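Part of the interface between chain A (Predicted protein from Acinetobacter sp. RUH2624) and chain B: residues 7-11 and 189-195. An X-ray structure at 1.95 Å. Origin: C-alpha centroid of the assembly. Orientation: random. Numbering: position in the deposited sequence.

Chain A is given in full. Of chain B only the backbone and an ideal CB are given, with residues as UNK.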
ATOM      1  N   LYS A   7       6.577  15.763   7.277  1.00 11.69           N
ATOM      2  CA  LYS A   7       6.965  16.119   5.917  1.00 13.76           C
ATOM      3  C   LYS A   7       8.022  15.171   5.362  1.00 11.75           C
ATOM      4  O   LYS A   7       8.869  14.665   6.094  1.00 12.84           O
ATOM      5  CB  LYS A   7       7.435  17.582   5.849  1.00 16.26           C
ATOM      6  CG  LYS A   7       6.293  18.583   6.075  1.00 31.06           C
ATOM      7  CD  LYS A   7       6.772  20.027   6.074  1.00 35.12           C
ATOM      8  CE  LYS A   7       7.578  20.346   7.312  1.00 38.37           C
ATOM      9  NZ  LYS A   7       7.834  21.809   7.413  1.00 45.14           N
ATOM     10  N   SER A   8       7.954  14.910   4.064  1.00 12.89           N
ATOM     11  CA  SER A   8       8.996  14.132   3.409  1.00 12.11           C
ATOM     12  C   SER A   8      10.153  15.087   3.125  1.00 12.03           C
ATOM     13  O   SER A   8       9.954  16.300   3.097  1.00  8.62           O
ATOM     14  CB  SER A   8       8.472  13.494   2.113  1.00  5.54           C
ATOM     15  OG  SER A   8       8.088  14.488   1.184  1.00 14.72           O
ATOM     16  N   ILE A   9      11.357  14.548   2.947  1.00 11.36           N
ATOM     17  CA  ILE A   9      12.526  15.368   2.619  1.00  9.04           C
ATOM     18  C   ILE A   9      12.471  15.856   1.181  1.00 12.09           C
ATOM     19  O   ILE A   9      11.706  15.336   0.363  1.00  9.47           O
ATOM     20  CB  ILE A   9      13.848  14.581   2.812  1.00  8.89           C
ATOM     21  CG1 ILE A   9      13.921  13.392   1.844  1.00  9.04           C
ATOM     22  CG2 ILE A   9      13.973  14.112   4.255  1.00  9.55           C
ATOM     23  CD1 ILE A   9      15.308  12.732   1.777  1.00 10.80           C
ATOM     24  N   ASP A  10      13.276  16.864   0.866  1.00 10.29           N
ATOM     25  CA  ASP A  10      13.418  17.276  -0.526  1.00 16.18           C
ATOM     26  C   ASP A  10      14.883  17.245  -0.963  1.00 13.55           C
ATOM     27  O   ASP A  10      15.261  17.864  -1.948  1.00 14.77           O
ATOM     28  CB  ASP A  10      12.760  18.641  -0.790  1.00 27.39           C
ATOM     29  CG  ASP A  10      13.380  19.770   0.023  1.00 41.26           C
ATOM     30  OD1 ASP A  10      14.571  19.669   0.391  1.00 39.26           O
ATOM     31  OD2 ASP A  10      12.669  20.768   0.282  1.00 50.03           O
ATOM     32  N   THR A  11      15.702  16.503  -0.232  1.00 11.90           N
ATOM     33  CA  THR A  11      17.100  16.308  -0.633  1.00 12.54           C
ATOM     34  C   THR A  11      17.186  15.681  -2.019  1.00 10.46           C
ATOM     35  O   THR A  11      16.485  14.716  -2.307  1.00 10.82           O
ATOM     36  CB  THR A  11      17.822  15.406   0.367  1.00 12.81           C
ATOM     37  OG1 THR A  11      17.488  15.825   1.698  1.00 11.34           O
ATOM     38  CG2 THR A  11      19.337  15.464   0.161  1.00 10.41           C
TER
ATOM     39  N   UNK B 189       1.625  10.085   3.362  1.00  9.19           N
ATOM     40  CA  UNK B 189       2.332  11.342   3.139  1.00 10.32           C
ATOM     41  C   UNK B 189       2.176  11.808   1.703  1.00  8.66           C
ATOM     42  O   UNK B 189       1.136  11.571   1.070  1.00  6.41           O
ATOM     43  CB  UNK B 189       3.815  11.192   3.484  1.00 10.32           C
ATOM     44  N   UNK B 190       3.208  12.470   1.182  1.00  5.98           N
ATOM     45  CA  UNK B 190       3.251  12.805  -0.234  1.00  4.78           C
ATOM     46  C   UNK B 190       4.150  11.845  -1.024  1.00  5.75           C
ATOM     47  O   UNK B 190       4.639  12.174  -2.114  1.00  5.48           O
ATOM     48  CB  UNK B 190       3.738  14.244  -0.413  1.00  4.78           C
ATOM     49  N   UNK B 191       4.330  10.638  -0.492  1.00  4.46           N
ATOM     50  CA  UNK B 191       5.244   9.664  -1.105  1.00  6.54           C
ATOM     51  C   UNK B 191       4.825   9.154  -2.498  1.00  7.31           C
ATOM     52  O   UNK B 191       5.652   9.107  -3.421  1.00  9.25           O
ATOM     53  CB  UNK B 191       5.385   8.464  -0.166  1.00  6.54           C
ATOM     54  N   UNK B 192       3.563   8.758  -2.663  1.00  6.35           N
ATOM     55  CA  UNK B 192       3.093   8.316  -3.975  1.00  7.68           C
ATOM     56  C   UNK B 192       3.168   9.441  -5.015  1.00  6.76           C
ATOM     57  O   UNK B 192       3.599   9.221  -6.150  1.00  3.90           O
ATOM     58  CB  UNK B 192       1.657   7.799  -3.869  1.00  7.68           C
ATOM     59  N   UNK B 193       2.737  10.641  -4.635  1.00  3.09           N
ATOM     60  CA  UNK B 193       2.835  11.789  -5.533  1.00  2.07           C
ATOM     61  C   UNK B 193       4.279  11.937  -6.042  1.00  8.90           C
ATOM     62  O   UNK B 193       4.535  12.056  -7.246  1.00  8.81           O
ATOM     63  CB  UNK B 193       2.381  13.066  -4.823  1.00  2.07           C
ATOM     64  N   UNK B 194       5.228  11.912  -5.116  1.00  6.78           N
ATOM     65  CA  UNK B 194       6.621  12.130  -5.470  1.00  7.68           C
ATOM     66  C   UNK B 194       7.240  10.984  -6.278  1.00 10.82           C
ATOM     67  O   UNK B 194       7.933  11.216  -7.268  1.00  4.90           O
ATOM     68  CB  UNK B 194       7.436  12.351  -4.194  1.00  7.68           C
ATOM     69  N   UNK B 195       6.998   9.755  -5.850  1.00  6.79           N
ATOM     70  CA  UNK B 195       7.589   8.598  -6.516  1.00  7.59           C
ATOM     71  C   UNK B 195       7.009   8.422  -7.907  1.00  9.76           C
ATOM     72  O   UNK B 195       7.737   8.174  -8.867  1.00  7.49           O
ATOM     73  CB  UNK B 195       7.368   7.330  -5.689  1.00  7.59           C
TER

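Position 189 has phi/psi of 55/-147, a combination that strains any residue with a CB and by itself favours glycine. An ideal CB here would point toward this stretch of chain A and lie 5.4 Å from Ser A8 CB, so nothing in the stretch forbids a small side chain. The deposited residue is Gly B189, which makes no contact with the other stretch.

Position 190 directly precedes a helix, where Asp, Asn, Ser and Thr are common. Its CA-to-CB bond points sideways, yet the ideal CB is 4.6 Å from Ser A8 OG, a hydroxyl able both to donate and to accept. A short polar side chain could bend across to it, and an acceptor would serve well. The residue is Asp B190. With chi1 at 65° (p), its end comes nearer to chain A, and Ser A8 OG donates a short hydrogen bond to Asp B190 OD1 (2.6 Å). The side chain makes no capping bond. The other oxygen is approached by water 1, which accepts from Ser A8 N (3.1 Å) and donates a weak bond to Asp B190 OD2 (3.1 Å).

At position 191 the helix begins. CA-to-CB is sideways and the ideal CB is far enough from the stretch that a small residue would not touch it, while Leu, Ile or Met could reach Ser A8 CB. Ile B191 does so: its CD1 lies 3.9 Å from Ser A8 CB, an apolar contact beside the polar cluster.

Positions 192 and 193 are out of reach of the stretch, which therefore sets no preference beyond compatibility with a helix. They are Ala B192 and Glu B193, the latter hydrogen-bonded elsewhere in the structure.

Position 194 is one helical turn after 190, and its N donates to Asp B190 O (3.1 Å). CA-to-CB points toward the stretch, but the ideal CB does not come close to it. Ser A8 OG and the carbonyl of Ile A9 offer acceptors, so a long donor, Lys or perhaps Arg, is suited. Lys B194, extended beyond chi1 (m) with chi2 to chi4 all t, donates from NZ to Ser A8 OG (2.8 Å). The same NZ lies 2.8 Å from Ile A9 O and forms a long salt bridge with Asp B190 OD2 (3.9 Å). Ser A8 OG thus accepts from the lysine while donating to the aspartate.

Position 195 is again out of reach, so any helix-compatible residue would do; it is Gln B195, whose N donates to Ile B191 O (2.9 Å), continuing the helix.

Chain B 189-195: GDIAEKQ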
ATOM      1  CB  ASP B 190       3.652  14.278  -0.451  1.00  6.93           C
ATOM      2  CG  ASP B 190       5.069  14.591   0.015  1.00 12.70           C
ATOM      3  OD1 ASP B 190       5.733  13.706   0.590  1.00 10.13           O
ATOM      4  OD2 ASP B 190       5.516  15.737  -0.197  1.00 14.48           O
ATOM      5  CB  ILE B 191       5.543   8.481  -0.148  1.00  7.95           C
ATOM      6  CG1 ILE B 191       6.212   8.999   1.131  1.00  7.47           C
ATOM      7  CG2 ILE B 191       6.414   7.420  -0.827  1.00  8.82           C
ATOM      8  CD1 ILE B 191       7.386   9.966   0.882  1.00  6.50           C
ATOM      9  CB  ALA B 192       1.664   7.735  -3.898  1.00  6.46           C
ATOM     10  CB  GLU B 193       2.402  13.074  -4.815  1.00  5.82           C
ATOM     11  CG  GLU B 193       2.858  14.347  -5.542  1.00  6.71           C
ATOM     12  CD  GLU B 193       2.686  15.611  -4.714  1.00 11.05           C
ATOM     13  OE1 GLU B 193       1.850  15.622  -3.788  1.00  9.74           O
ATOM     14  OE2 GLU B 193       3.404  16.596  -4.989  1.00  9.39           O
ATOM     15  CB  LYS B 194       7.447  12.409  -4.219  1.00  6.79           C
ATOM     16  CG  LYS B 194       7.391  13.872  -3.774  1.00  6.00           C
ATOM     17  CD  LYS B 194       8.292  14.098  -2.572  1.00  5.85           C
ATOM     18  CE  LYS B 194       8.356  15.576  -2.203  1.00  7.59           C
ATOM     19  NZ  LYS B 194       9.278  15.792  -1.045  1.00  9.42           N
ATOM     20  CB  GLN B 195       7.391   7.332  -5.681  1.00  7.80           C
ATOM     21  CG  GLN B 195       8.201   7.342  -4.381  1.00  7.31           C
ATOM     22  CD  GLN B 195       8.249   5.987  -3.714  1.00 12.53           C
ATOM     23  OE1 GLN B 195       9.305   5.545  -3.260  1.00 12.75           O
ATOM     24  NE2 GLN B 195       7.109   5.321  -3.650  1.00  7.83           N
TER
HETATM   25  O   HOH W   1       5.816  16.627   2.714  1.00 15.77           O
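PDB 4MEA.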